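Local coordinates for protein TetR family transcriptional regulator (Rhodococcus erythropolis, PDB 4ZA6) that acts as a TetR-family transcriptional repressor, QsdR, probably binding DNA to control the qsdA-dependent degradation of quorum-sensing N-acyl-homoserine lactones, at residues A[22-27]-A[45-50]; A[58-63]-A[117-122]; A[73-78]-A[135-140]; A[152-157]-A[175-180]. All coordinates share one frame; numbering follows the deposited sequence.

Contact 1: residues A[22-27]-A[45-50]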
loop_
_atom_site.group_PDB
_atom_site.type_symbol
_atom_site.label_atom_id
_atom_site.label_comp_id
_atom_site.label_asym_id
_atom_site.label_seq_id
_atom_site.Cartn_x
_atom_site.Cartn_y
_atom_site.Cartn_z
ATOM N N GLU A 22 11.757 0.185 14.630
ATOM C CA GLU A 22 11.756 -0.720 15.766
ATOM C C GLU A 22 10.773 -1.824 15.437
ATOM O O GLU A 22 9.701 -1.520 14.905
ATOM C CB GLU A 22 11.277 0.009 17.036
ATOM C CG GLU A 22 12.143 1.184 17.457
ATOM C CD GLU A 22 11.622 2.049 18.589
ATOM O OE1 GLU A 22 10.746 1.588 19.360
ATOM O OE2 GLU A 22 12.133 3.183 18.731
ATOM N N PRO A 23 11.073 -3.105 15.746
ATOM C CA PRO A 23 10.077 -4.156 15.493
ATOM C C PRO A 23 8.825 -3.941 16.348
ATOM O O PRO A 23 8.902 -3.304 17.398
ATOM C CB PRO A 23 10.820 -5.443 15.872
ATOM C CG PRO A 23 11.864 -5.011 16.862
ATOM C CD PRO A 23 12.290 -3.648 16.391
ATOM N N LEU A 24 7.671 -4.439 15.891
ATOM C CA LEU A 24 6.403 -4.264 16.610
ATOM C C LEU A 24 6.245 -5.234 17.783
ATOM O O LEU A 24 5.520 -6.227 17.687
ATOM C CB LEU A 24 5.209 -4.363 15.651
ATOM C CG LEU A 24 4.044 -3.440 15.934
ATOM C CD1 LEU A 24 4.369 -2.026 15.460
ATOM C CD2 LEU A 24 2.797 -3.923 15.206
ATOM N N ASP A 25 6.875 -4.907 18.907
ATOM C CA ASP A 25 6.846 -5.705 20.126
ATOM C C ASP A 25 5.566 -5.388 20.877
ATOM O O ASP A 25 5.427 -4.286 21.400
ATOM C CB ASP A 25 8.081 -5.371 20.983
ATOM C CG ASP A 25 8.330 -6.303 22.154
ATOM O OD1 ASP A 25 7.379 -6.561 22.922
ATOM O OD2 ASP A 25 9.487 -6.734 22.331
ATOM N N MET A 26 4.620 -6.350 20.899
ATOM C CA MET A 26 3.299 -6.222 21.527
ATOM C C MET A 26 3.348 -5.973 23.024
ATOM O O MET A 26 2.495 -5.249 23.545
ATOM C CB MET A 26 2.360 -7.379 21.148
ATOM C CG MET A 26 2.027 -7.451 19.671
ATOM S SD MET A 26 1.341 -5.924 18.930
ATOM C CE MET A 26 -0.371 -6.343 18.854
ATOM N N SER A 27 4.397 -6.471 23.702
ATOM C CA SER A 27 4.603 -6.236 25.129
ATOM C C SER A 27 5.057 -4.791 25.369
ATOM O O SER A 27 4.531 -4.131 26.271
ATOM C CB SER A 27 5.602 -7.235 25.708
ATOM O OG SER A 27 4.941 -8.442 26.045
ATOM N N GLY A 45 -6.077 -6.835 17.787
ATOM C CA GLY A 45 -5.796 -8.173 17.291
ATOM C C GLY A 45 -4.331 -8.494 17.486
ATOM O O GLY A 45 -3.640 -7.824 18.266
ATOM N N ASN A 46 -3.844 -9.522 16.792
ATOM C CA ASN A 46 -2.443 -9.904 16.915
ATOM C C ASN A 46 -1.501 -8.886 16.222
ATOM O O ASN A 46 -1.964 -7.916 15.605
ATOM C CB ASN A 46 -2.216 -11.355 16.433
ATOM C CG ASN A 46 -2.554 -11.628 14.984
ATOM O OD1 ASN A 46 -2.248 -10.853 14.069
ATOM N ND2 ASN A 46 -3.143 -12.782 14.731
ATOM N N ARG A 47 -0.187 -9.112 16.361
ATOM C CA ARG A 47 0.912 -8.331 15.818
ATOM C C ARG A 47 0.812 -8.157 14.293
ATOM O O ARG A 47 1.093 -7.067 13.788
ATOM C CB ARG A 47 2.220 -9.039 16.203
ATOM C CG ARG A 47 3.484 -8.239 16.021
ATOM C CD ARG A 47 4.674 -9.176 16.148
ATOM N NE ARG A 47 5.959 -8.480 16.040
ATOM C CZ ARG A 47 6.560 -8.185 14.890
ATOM N NH1 ARG A 47 5.980 -8.490 13.733
ATOM N NH2 ARG A 47 7.730 -7.553 14.887
ATOM N N ASP A 48 0.418 -9.223 13.559
ATOM C CA ASP A 48 0.307 -9.154 12.104
ATOM C C ASP A 48 -0.875 -8.278 11.661
ATOM O O ASP A 48 -0.704 -7.465 10.755
ATOM C CB ASP A 48 0.292 -10.552 11.468
ATOM C CG ASP A 48 1.578 -11.367 11.658
ATOM O OD1 ASP A 48 2.613 -10.781 12.099
ATOM O OD2 ASP A 48 1.563 -12.575 11.347
ATOM N N GLU A 49 -2.033 -8.398 12.343
ATOM C CA GLU A 49 -3.242 -7.606 12.055
ATOM C C GLU A 49 -2.963 -6.127 12.292
ATOM O O GLU A 49 -3.360 -5.290 11.476
ATOM C CB GLU A 49 -4.425 -8.047 12.934
ATOM C CG GLU A 49 -4.967 -9.422 12.595
ATOM C CD GLU A 49 -6.132 -9.810 13.485
ATOM O OE1 GLU A 49 -5.884 -10.275 14.624
ATOM O OE2 GLU A 49 -7.293 -9.612 13.060
ATOM N N LEU A 50 -2.259 -5.810 13.409
ATOM C CA LEU A 50 -1.888 -4.438 13.751
ATOM C C LEU A 50 -0.856 -3.877 12.763
ATOM O O LEU A 50 -1.007 -2.748 12.329
ATOM C CB LEU A 50 -1.382 -4.351 15.197
ATOM C CG LEU A 50 -0.956 -2.961 15.668
ATOM C CD1 LEU A 50 -2.079 -1.907 15.500
ATOM C CD2 LEU A 50 -0.459 -3.014 17.048
#
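M26, L50 and R47 form the tight part of this contact. With its chain bent at chi2 and chi3, M26 lays the methyl CE against the turn that starts helix 47-69, 3.6 Å from G45 O and 3.8 Å from L50 CD2. L24 crosses L50 at about a right angle, its CD2 methyl 3.8 Å from L50 CD2. R47 has CG anti to the backbone N (chi1 -166°), and its extended chain passes M26 CG and the L24 carbonyl, with R47 CG 3.3 Å from L24 O. L24 CB lies over one face of the guanidinium, while NH1 forms a salt bridge with E102. An alanine at R47 would remove that bridge and would probably loosen the packing against the inverse gamma turn centred on L24. The looser, solvent side holds P23, whose CB borders the guanidinium edge, and the exposed start of helix 47-69, where N46 and E49 make a capping box, E49 N donating to N46 OD1 at 3.0 Å. M26 and L50 also pack on V44 of helix 37-44, and L24 and L50 on A14 of helix 4-19, within the helix-turn-helix domain expected of a TetR repressor.

Contact 2: residues A[58-63]-A[117-122]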
loop_
_atom_site.group_PDB
_atom_site.type_symbol
_atom_site.label_atom_id
_atom_site.label_comp_id
_atom_site.label_asym_id
_atom_site.label_seq_id
_atom_site.Cartn_x
_atom_site.Cartn_y
_atom_site.Cartn_z
ATOM N N ALA A 58 -0.249 3.999 6.165
ATOM C CA ALA A 58 0.938 4.566 5.502
ATOM C C ALA A 58 0.752 4.491 3.973
ATOM O O ALA A 58 1.158 5.407 3.271
ATOM C CB ALA A 58 2.187 3.793 5.904
ATOM N N THR A 59 0.152 3.380 3.461
ATOM C CA THR A 59 -0.153 3.207 2.032
ATOM C C THR A 59 -1.122 4.329 1.557
ATOM O O THR A 59 -0.893 4.941 0.515
ATOM C CB THR A 59 -0.751 1.814 1.779
ATOM O OG1 THR A 59 0.250 0.824 2.039
ATOM C CG2 THR A 59 -1.279 1.649 0.348
ATOM N N GLU A 60 -2.186 4.586 2.320
ATOM C CA GLU A 60 -3.182 5.626 2.004
ATOM C C GLU A 60 -2.522 6.973 1.908
ATOM O O GLU A 60 -2.712 7.650 0.910
ATOM C CB GLU A 60 -4.329 5.618 3.038
ATOM C CG GLU A 60 -5.329 6.753 2.878
ATOM C CD GLU A 60 -6.684 6.477 3.506
ATOM O OE1 GLU A 60 -6.740 5.762 4.533
ATOM O OE2 GLU A 60 -7.699 6.962 2.956
ATOM N N ARG A 61 -1.691 7.350 2.911
ATOM C CA ARG A 61 -0.941 8.624 2.894
ATOM C C ARG A 61 -0.064 8.762 1.632
ATOM O O ARG A 61 -0.040 9.820 1.016
ATOM C CB ARG A 61 -0.089 8.771 4.160
ATOM C CG ARG A 61 -0.931 9.022 5.429
ATOM C CD ARG A 61 -0.074 9.415 6.631
ATOM N NE ARG A 61 0.921 8.392 7.000
ATOM C CZ ARG A 61 0.720 7.424 7.886
ATOM N NH1 ARG A 61 -0.450 7.309 8.499
ATOM N NH2 ARG A 61 1.691 6.570 8.173
ATOM N N THR A 62 0.588 7.672 1.207
ATOM C CA THR A 62 1.435 7.626 0.003
ATOM C C THR A 62 0.605 7.900 -1.252
ATOM O O THR A 62 0.990 8.754 -2.063
ATOM C CB THR A 62 2.204 6.294 -0.042
ATOM O OG1 THR A 62 3.028 6.261 1.110
ATOM C CG2 THR A 62 3.082 6.141 -1.297
ATOM N N TYR A 63 -0.545 7.207 -1.387
ATOM C CA TYR A 63 -1.477 7.349 -2.517
ATOM C C TYR A 63 -2.022 8.780 -2.621
ATOM O O TYR A 63 -2.060 9.341 -3.713
ATOM C CB TYR A 63 -2.656 6.380 -2.341
ATOM C CG TYR A 63 -2.542 5.093 -3.126
ATOM C CD1 TYR A 63 -3.022 5.003 -4.433
ATOM C CD2 TYR A 63 -2.042 3.939 -2.539
ATOM C CE1 TYR A 63 -2.937 3.812 -5.159
ATOM C CE2 TYR A 63 -1.928 2.751 -3.262
ATOM C CZ TYR A 63 -2.420 2.679 -4.557
ATOM O OH TYR A 63 -2.319 1.508 -5.276
ATOM N N GLU A 117 -3.638 -4.586 0.383
ATOM C CA GLU A 117 -4.313 -4.722 -0.911
ATOM C C GLU A 117 -5.700 -4.079 -0.931
ATOM O O GLU A 117 -6.054 -3.516 -1.952
ATOM C CB GLU A 117 -4.381 -6.178 -1.408
ATOM C CG GLU A 117 -3.062 -6.742 -1.924
ATOM C CD GLU A 117 -3.133 -8.082 -2.646
ATOM O OE1 GLU A 117 -4.117 -8.833 -2.462
ATOM O OE2 GLU A 117 -2.220 -8.360 -3.450
ATOM N N SER A 118 -6.482 -4.142 0.177
ATOM C CA SER A 118 -7.837 -3.546 0.219
ATOM C C SER A 118 -7.828 -2.042 0.099
ATOM O O SER A 118 -8.625 -1.509 -0.658
ATOM C CB SER A 118 -8.590 -3.936 1.491
ATOM O OG SER A 118 -8.772 -5.341 1.535
ATOM N N ILE A 119 -6.963 -1.348 0.856
ATOM C CA ILE A 119 -6.892 0.112 0.766
ATOM C C ILE A 119 -6.311 0.536 -0.593
ATOM O O ILE A 119 -6.832 1.467 -1.206
ATOM C CB ILE A 119 -6.186 0.765 1.993
ATOM C CG1 ILE A 119 -6.406 2.313 2.044
ATOM C CG2 ILE A 119 -4.688 0.414 2.054
ATOM C CD1 ILE A 119 -7.825 2.792 2.272
ATOM N N SER A 120 -5.285 -0.183 -1.093
ATOM C CA SER A 120 -4.688 0.109 -2.401
ATOM C C SER A 120 -5.787 -0.002 -3.486
ATOM O O SER A 120 -5.961 0.940 -4.257
ATOM C CB SER A 120 -3.533 -0.846 -2.693
ATOM O OG SER A 120 -2.507 -0.717 -1.722
ATOM N N ALA A 121 -6.582 -1.107 -3.467
ATOM C CA ALA A 121 -7.690 -1.368 -4.420
ATOM C C ALA A 121 -8.845 -0.335 -4.314
ATOM O O ALA A 121 -9.350 0.116 -5.340
ATOM C CB ALA A 121 -8.228 -2.780 -4.218
ATOM N N SER A 122 -9.237 0.058 -3.095
ATOM C CA SER A 122 -10.316 1.046 -2.903
ATOM C C SER A 122 -9.881 2.465 -3.287
ATOM O O SER A 122 -10.684 3.204 -3.848
ATOM C CB SER A 122 -10.877 0.985 -1.481
ATOM O OG SER A 122 -9.914 1.451 -0.555
#
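I119 and T59 slide past each other in opposite directions, CG2 against CG2 at 4.0 Å. The methyl of T59 is anti to its backbone N (chi1 of OG1 -67°) and so also comes close to the hydroxyl of S120, with T59 CG2 3.4 Å from S120 OG. That hydroxyl is turned back along its own helix and is hydrogen-bonded to I116 O. T59 OG1 likewise bonds within its helix, to L55 O, and has a second hydrogen-bonding partner in O4 of a bound MPD molecule. E60 crosses I119 at about a right angle, with its CB 4.0 Å from I119 CG1. Beyond CB the chain leaves anti to the backbone N and stays extended, which carries OE1 to 3.9 Å from I119 CD1, while OE2 is salt-bridged to R64. The two segments run nearly parallel, at 24° with axes 9.5 Å apart, and join helix 47-69, which in TetR regulators links the DNA-binding helices to the C-terminal domain, to helix 115-133 of that domain. One turn further along, the phenol of Y63 reaches across to the other backbone. Y63 OH lies 3.7 Å from S120 CB, and Y63 CE2 3.9 Å from S120 CA, while T59 O sits in plane at the ring edge. Y63 goes on to touch I123 and T124, and S120 also packs on V151 of helix 143-158.

Contact 3: residues A[73-78]-A[135-140]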
loop_
_atom_site.group_PDB
_atom_site.type_symbol
_atom_site.label_atom_id
_atom_site.label_comp_id
_atom_site.label_asym_id
_atom_site.label_seq_id
_atom_site.Cartn_x
_atom_site.Cartn_y
_atom_site.Cartn_z
ATOM N N GLN A 73 -4.359 13.948 -17.069
ATOM C CA GLN A 73 -5.684 13.343 -16.903
ATOM C C GLN A 73 -5.673 11.938 -17.497
ATOM O O GLN A 73 -4.716 11.561 -18.163
ATOM C CB GLN A 73 -6.747 14.196 -17.626
ATOM C CG GLN A 73 -7.110 15.474 -16.870
ATOM C CD GLN A 73 -6.819 16.742 -17.637
ATOM O OE1 GLN A 73 -6.081 16.757 -18.634
ATOM N NE2 GLN A 73 -7.358 17.851 -17.147
ATOM N N GLY A 74 -6.736 11.189 -17.251
ATOM C CA GLY A 74 -6.935 9.852 -17.784
ATOM C C GLY A 74 -5.847 8.842 -17.487
ATOM O O GLY A 74 -5.267 8.859 -16.399
ATOM N N PRO A 75 -5.541 7.953 -18.465
ATOM C CA PRO A 75 -4.493 6.939 -18.245
ATOM C C PRO A 75 -3.105 7.508 -17.958
ATOM O O PRO A 75 -2.362 6.885 -17.231
ATOM C CB PRO A 75 -4.510 6.120 -19.532
ATOM C CG PRO A 75 -5.862 6.387 -20.149
ATOM C CD PRO A 75 -6.142 7.811 -19.808
ATOM N N GLU A 76 -2.779 8.690 -18.474
ATOM C CA GLU A 76 -1.473 9.299 -18.206
ATOM C C GLU A 76 -1.342 9.743 -16.738
ATOM O O GLU A 76 -0.263 9.602 -16.150
ATOM C CB GLU A 76 -1.134 10.425 -19.212
ATOM C CG GLU A 76 -2.311 11.196 -19.773
ATOM C CD GLU A 76 -2.927 10.729 -21.075
ATOM O OE1 GLU A 76 -2.383 11.064 -22.151
ATOM O OE2 GLU A 76 -3.991 10.075 -21.018
ATOM N N TYR A 77 -2.460 10.208 -16.134
ATOM C CA TYR A 77 -2.516 10.616 -14.717
ATOM C C TYR A 77 -2.421 9.387 -13.838
ATOM O O TYR A 77 -1.690 9.416 -12.847
ATOM C CB TYR A 77 -3.803 11.413 -14.417
ATOM C CG TYR A 77 -4.083 11.663 -12.949
ATOM C CD1 TYR A 77 -3.510 12.741 -12.284
ATOM C CD2 TYR A 77 -4.951 10.841 -12.236
ATOM C CE1 TYR A 77 -3.777 12.983 -10.938
ATOM C CE2 TYR A 77 -5.230 11.077 -10.891
ATOM C CZ TYR A 77 -4.631 12.142 -10.244
ATOM O OH TYR A 77 -4.899 12.380 -8.919
ATOM N N ILE A 78 -3.176 8.312 -14.179
ATOM C CA ILE A 78 -3.183 7.064 -13.418
ATOM C C ILE A 78 -1.785 6.471 -13.433
ATOM O O ILE A 78 -1.285 6.062 -12.391
ATOM C CB ILE A 78 -4.255 6.075 -13.951
ATOM C CG1 ILE A 78 -5.686 6.654 -13.766
ATOM C CG2 ILE A 78 -4.118 4.706 -13.271
ATOM C CD1 ILE A 78 -6.718 6.165 -14.808
ATOM N N GLY A 135 -14.870 12.398 -17.557
ATOM C CA GLY A 135 -14.928 12.106 -18.993
ATOM C C GLY A 135 -13.555 11.866 -19.594
ATOM O O GLY A 135 -13.360 12.053 -20.794
ATOM N N GLN A 136 -12.599 11.423 -18.767
ATOM C CA GLN A 136 -11.197 11.205 -19.157
ATOM C C GLN A 136 -10.802 9.741 -19.300
ATOM O O GLN A 136 -9.680 9.442 -19.724
ATOM C CB GLN A 136 -10.252 11.872 -18.133
ATOM C CG GLN A 136 -10.536 13.358 -17.847
ATOM C CD GLN A 136 -10.161 14.317 -18.951
ATOM O OE1 GLN A 136 -10.129 13.986 -20.135
ATOM N NE2 GLN A 136 -9.910 15.561 -18.584
ATOM N N LEU A 137 -11.703 8.833 -18.928
ATOM C CA LEU A 137 -11.393 7.411 -18.994
ATOM C C LEU A 137 -12.580 6.570 -19.445
ATOM O O LEU A 137 -13.683 6.701 -18.919
ATOM C CB LEU A 137 -10.855 6.935 -17.611
ATOM C CG LEU A 137 -10.375 5.472 -17.486
ATOM C CD1 LEU A 137 -9.090 5.227 -18.252
ATOM C CD2 LEU A 137 -10.182 5.107 -16.035
ATOM N N THR A 138 -12.325 5.660 -20.358
ATOM C CA THR A 138 -13.334 4.728 -20.836
ATOM C C THR A 138 -12.973 3.325 -20.312
ATOM O O THR A 138 -11.887 2.819 -20.594
ATOM C CB THR A 138 -13.473 4.814 -22.368
ATOM O OG1 THR A 138 -13.757 6.166 -22.705
ATOM C CG2 THR A 138 -14.595 3.932 -22.905
ATOM N N ILE A 139 -13.860 2.742 -19.489
ATOM C CA ILE A 139 -13.645 1.411 -18.933
ATOM C C ILE A 139 -14.828 0.512 -19.198
ATOM O O ILE A 139 -15.947 1.011 -19.360
ATOM C CB ILE A 139 -13.227 1.428 -17.435
ATOM C CG1 ILE A 139 -14.303 2.070 -16.525
ATOM C CG2 ILE A 139 -11.836 2.045 -17.270
ATOM C CD1 ILE A 139 -13.983 2.027 -14.974
ATOM N N THR A 140 -14.570 -0.807 -19.295
ATOM C CA THR A 140 -15.611 -1.816 -19.568
ATOM C C THR A 140 -15.963 -2.611 -18.327
ATOM O O THR A 140 -17.043 -3.191 -18.254
ATOM C CB THR A 140 -15.262 -2.717 -20.772
ATOM O OG1 THR A 140 -13.974 -3.321 -20.603
ATOM C CG2 THR A 140 -15.319 -1.969 -22.078
#
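Helix 115-133 ends in a Schellman motif at G135, and the irregular chain that follows, on its way to helix 143-158, passes the start of helix 74-90. Q73, just ahead of that helix, lies beside Q136: the two side chains cross obliquely, both bent at chi2, with their amide planes 37° apart. Q73 CG is 3.3 Å from Q136 NE2, so the amide of Q136 rests on the aliphatic part of its neighbour. An alanine at Q136 would remove this amide and would probably leave the chain of Q73 less well covered. At G74 the two backbones come closest, CA to CA 4.7 Å from Q136, and G74 CA is 3.4 Å from Q136 O. The residue has positive phi (56°), and a CB here would clash with that same oxygen and with P75 CD. Its N is hydrogen-bonded to OE1 of Q131, which ties the start of helix 74-90 to helix 115-133 as well. P75 brings its ring obliquely against L137, CG 3.9 Å from CD1, and also touches V183 and L181. One turn on, I78 points at the same leucine, with L181 of helix 170-181 as a further neighbour. L137 holds CG anti to its backbone N (chi1 -176°); its CD1 goes to the proline, and its CD2 touches I78 CD1 at 3.8 Å, the two side chains crossing at about a right angle.

Contact 4: residues A[152-157]-A[175-180]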
loop_
_atom_site.group_PDB
_atom_site.type_symbol
_atom_site.label_atom_id
_atom_site.label_comp_id
_atom_site.label_asym_id
_atom_site.label_seq_id
_atom_site.Cartn_x
_atom_site.Cartn_y
_atom_site.Cartn_z
ATOM N N ARG A 152 -3.242 -6.204 -7.716
ATOM C CA ARG A 152 -2.783 -7.606 -7.795
ATOM C C ARG A 152 -1.667 -7.828 -8.815
ATOM O O ARG A 152 -0.795 -8.652 -8.564
ATOM C CB ARG A 152 -3.948 -8.553 -8.120
ATOM C CG ARG A 152 -5.019 -8.676 -7.023
ATOM C CD ARG A 152 -4.574 -9.481 -5.828
ATOM N NE ARG A 152 -4.372 -10.890 -6.183
ATOM C CZ ARG A 152 -3.831 -11.783 -5.364
ATOM N NH1 ARG A 152 -3.405 -11.417 -4.165
ATOM N NH2 ARG A 152 -3.688 -13.045 -5.748
ATOM N N ILE A 153 -1.730 -7.144 -9.992
ATOM C CA ILE A 153 -0.738 -7.303 -11.071
ATOM C C ILE A 153 0.535 -6.574 -10.794
ATOM O O ILE A 153 1.569 -7.004 -11.285
ATOM C CB ILE A 153 -1.220 -6.978 -12.522
ATOM C CG1 ILE A 153 -1.732 -5.539 -12.707
ATOM C CG2 ILE A 153 -2.085 -8.050 -13.093
ATOM C CD1 ILE A 153 -2.292 -5.212 -13.985
ATOM N N CYS A 154 0.454 -5.448 -10.058
ATOM C CA CYS A 154 1.576 -4.570 -9.740
ATOM C C CYS A 154 2.374 -4.948 -8.546
ATOM O O CYS A 154 3.592 -4.783 -8.581
ATOM C CB CYS A 154 1.111 -3.121 -9.633
ATOM S SG CYS A 154 0.517 -2.437 -11.194
ATOM N N ASP A 155 1.707 -5.326 -7.438
ATOM C CA ASP A 155 2.430 -5.547 -6.204
ATOM C C ASP A 155 3.562 -6.586 -6.209
ATOM O O ASP A 155 4.632 -6.306 -5.635
ATOM C CB ASP A 155 1.529 -5.586 -4.984
ATOM C CG ASP A 155 0.502 -6.693 -4.920
ATOM O OD1 ASP A 155 0.602 -7.669 -5.738
ATOM O OD2 ASP A 155 -0.387 -6.611 -4.042
ATOM N N VAL A 156 3.400 -7.697 -6.969
ATOM C CA VAL A 156 4.467 -8.713 -7.070
ATOM C C VAL A 156 5.715 -8.163 -7.768
ATOM O O VAL A 156 6.813 -8.678 -7.557
ATOM C CB VAL A 156 4.008 -10.093 -7.641
ATOM C CG1 VAL A 156 3.103 -10.818 -6.639
ATOM C CG2 VAL A 156 3.307 -9.931 -8.989
ATOM N N HIS A 157 5.535 -7.121 -8.619
ATOM C CA HIS A 157 6.637 -6.482 -9.339
ATOM C C HIS A 157 7.293 -5.467 -8.447
ATOM O O HIS A 157 8.529 -5.428 -8.381
ATOM C CB HIS A 157 6.171 -5.865 -10.668
ATOM C CG HIS A 157 5.826 -6.898 -11.685
ATOM N ND1 HIS A 157 6.798 -7.654 -12.295
ATOM C CD2 HIS A 157 4.617 -7.313 -12.119
ATOM C CE1 HIS A 157 6.159 -8.482 -13.099
ATOM N NE2 HIS A 157 4.852 -8.300 -13.045
ATOM N N ASP A 175 3.781 -1.089 -17.352
ATOM C CA ASP A 175 3.404 -1.677 -18.641
ATOM C C ASP A 175 2.100 -2.451 -18.479
ATOM O O ASP A 175 1.229 -2.374 -19.350
ATOM C CB ASP A 175 4.513 -2.607 -19.150
ATOM C CG ASP A 175 5.772 -1.928 -19.648
ATOM O OD1 ASP A 175 5.675 -0.785 -20.120
ATOM O OD2 ASP A 175 6.847 -2.580 -19.628
ATOM N N LEU A 176 1.955 -3.162 -17.344
ATOM C CA LEU A 176 0.747 -3.937 -16.994
ATOM C C LEU A 176 -0.460 -3.027 -16.721
ATOM O O LEU A 176 -1.569 -3.351 -17.148
ATOM C CB LEU A 176 1.018 -4.857 -15.805
ATOM C CG LEU A 176 1.845 -6.115 -16.125
ATOM C CD1 LEU A 176 2.388 -6.734 -14.850
ATOM C CD2 LEU A 176 1.012 -7.166 -16.896
ATOM N N ILE A 177 -0.239 -1.876 -16.050
ATOM C CA ILE A 177 -1.292 -0.870 -15.806
ATOM C C ILE A 177 -1.775 -0.324 -17.147
ATOM O O ILE A 177 -2.988 -0.288 -17.381
ATOM C CB ILE A 177 -0.826 0.256 -14.860
ATOM C CG1 ILE A 177 -0.482 -0.299 -13.486
ATOM C CG2 ILE A 177 -1.879 1.376 -14.760
ATOM C CD1 ILE A 177 0.463 0.595 -12.712
ATOM N N ALA A 178 -0.824 0.082 -18.028
ATOM C CA ALA A 178 -1.122 0.586 -19.382
ATOM C C ALA A 178 -1.989 -0.427 -20.146
ATOM O O ALA A 178 -3.058 -0.073 -20.618
ATOM C CB ALA A 178 0.167 0.822 -20.150
ATOM N N LEU A 179 -1.547 -1.704 -20.196
ATOM C CA LEU A 179 -2.264 -2.809 -20.845
ATOM C C LEU A 179 -3.649 -2.990 -20.266
ATOM O O LEU A 179 -4.594 -3.153 -21.020
ATOM C CB LEU A 179 -1.449 -4.106 -20.703
ATOM C CG LEU A 179 -2.053 -5.384 -21.256
ATOM C CD1 LEU A 179 -2.009 -5.416 -22.806
ATOM C CD2 LEU A 179 -1.356 -6.591 -20.663
ATOM N N LEU A 180 -3.791 -2.919 -18.936
ATOM C CA LEU A 180 -5.100 -3.026 -18.304
ATOM C C LEU A 180 -6.015 -1.842 -18.684
ATOM O O LEU A 180 -7.216 -2.027 -18.839
ATOM C CB LEU A 180 -4.964 -3.118 -16.782
ATOM C CG LEU A 180 -5.927 -4.106 -16.151
ATOM C CD1 LEU A 180 -5.246 -5.410 -15.847
ATOM C CD2 LEU A 180 -6.600 -3.524 -14.913
#
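ND1 of H157 is gripped by one hydrogen bond, to OE2 of E169, and the backbone of H157 is hydrogen-bonded to E169 as well, so the ring is held at the end of its helix and the nearby carboxylate would probably favour a protonated imidazole. I153 O lies in plane at the edge of the ring. The other nitrogen is turned to carbon: L176 crosses H157 at about a right angle and sets CD1 3.4 Å from H157 NE2. One turn earlier, I153 carries the middle of the contact. Its CG1 occupies the crowded position between backbone N and carbonyl carbon, and chi1 of 59° with an extended chi2 carries CD1 to the facing helix, 3.8 Å from L176 CB. The same methyl presses on L180 CD1 at 3.5 Å, tighter than usual for two carbons. On the buried flank C154 SG fits against the end of I177, 3.3 Å from CG1 and 3.4 Å from CD1, while I177 continues onto L79 and F82 of helix 74-90. The segments are antiparallel, at 171° with axes 9.7 Å apart. I153, L176, L179 and L180 also touch a crystal neighbour. This hydrophobic pair of the last two long helices is consistent with the antiparallel helix pair that in TetR regulators joins its partner from a second subunit in a four-helix dimer interface.

In the fold
Helix 47-69 carries both contact 1 and contact 2, whose centres are 20 Å apart, and, as in TetR regulators, probably connects the DNA-binding end to the C-terminal domain. The centre of contact 2 is about 4 Å from that of the chain; a bound MPD, probably from the crystallisation liquor, lies about 3 Å from the side chain of T59 and may mark a pocket. Contacts 2 and 4 touch through E117: its OE1 is 3.2 Å from R152 NH1, and its OE2 only 2.6 Å from D155 OD2, a pair of carboxylates that probably shares a proton. Contacts 3 and 4, centres 16 Å apart, meet where I78 packs on I177. The centres of contacts 1 and 3 are about 39 Å apart, across the chain's centre.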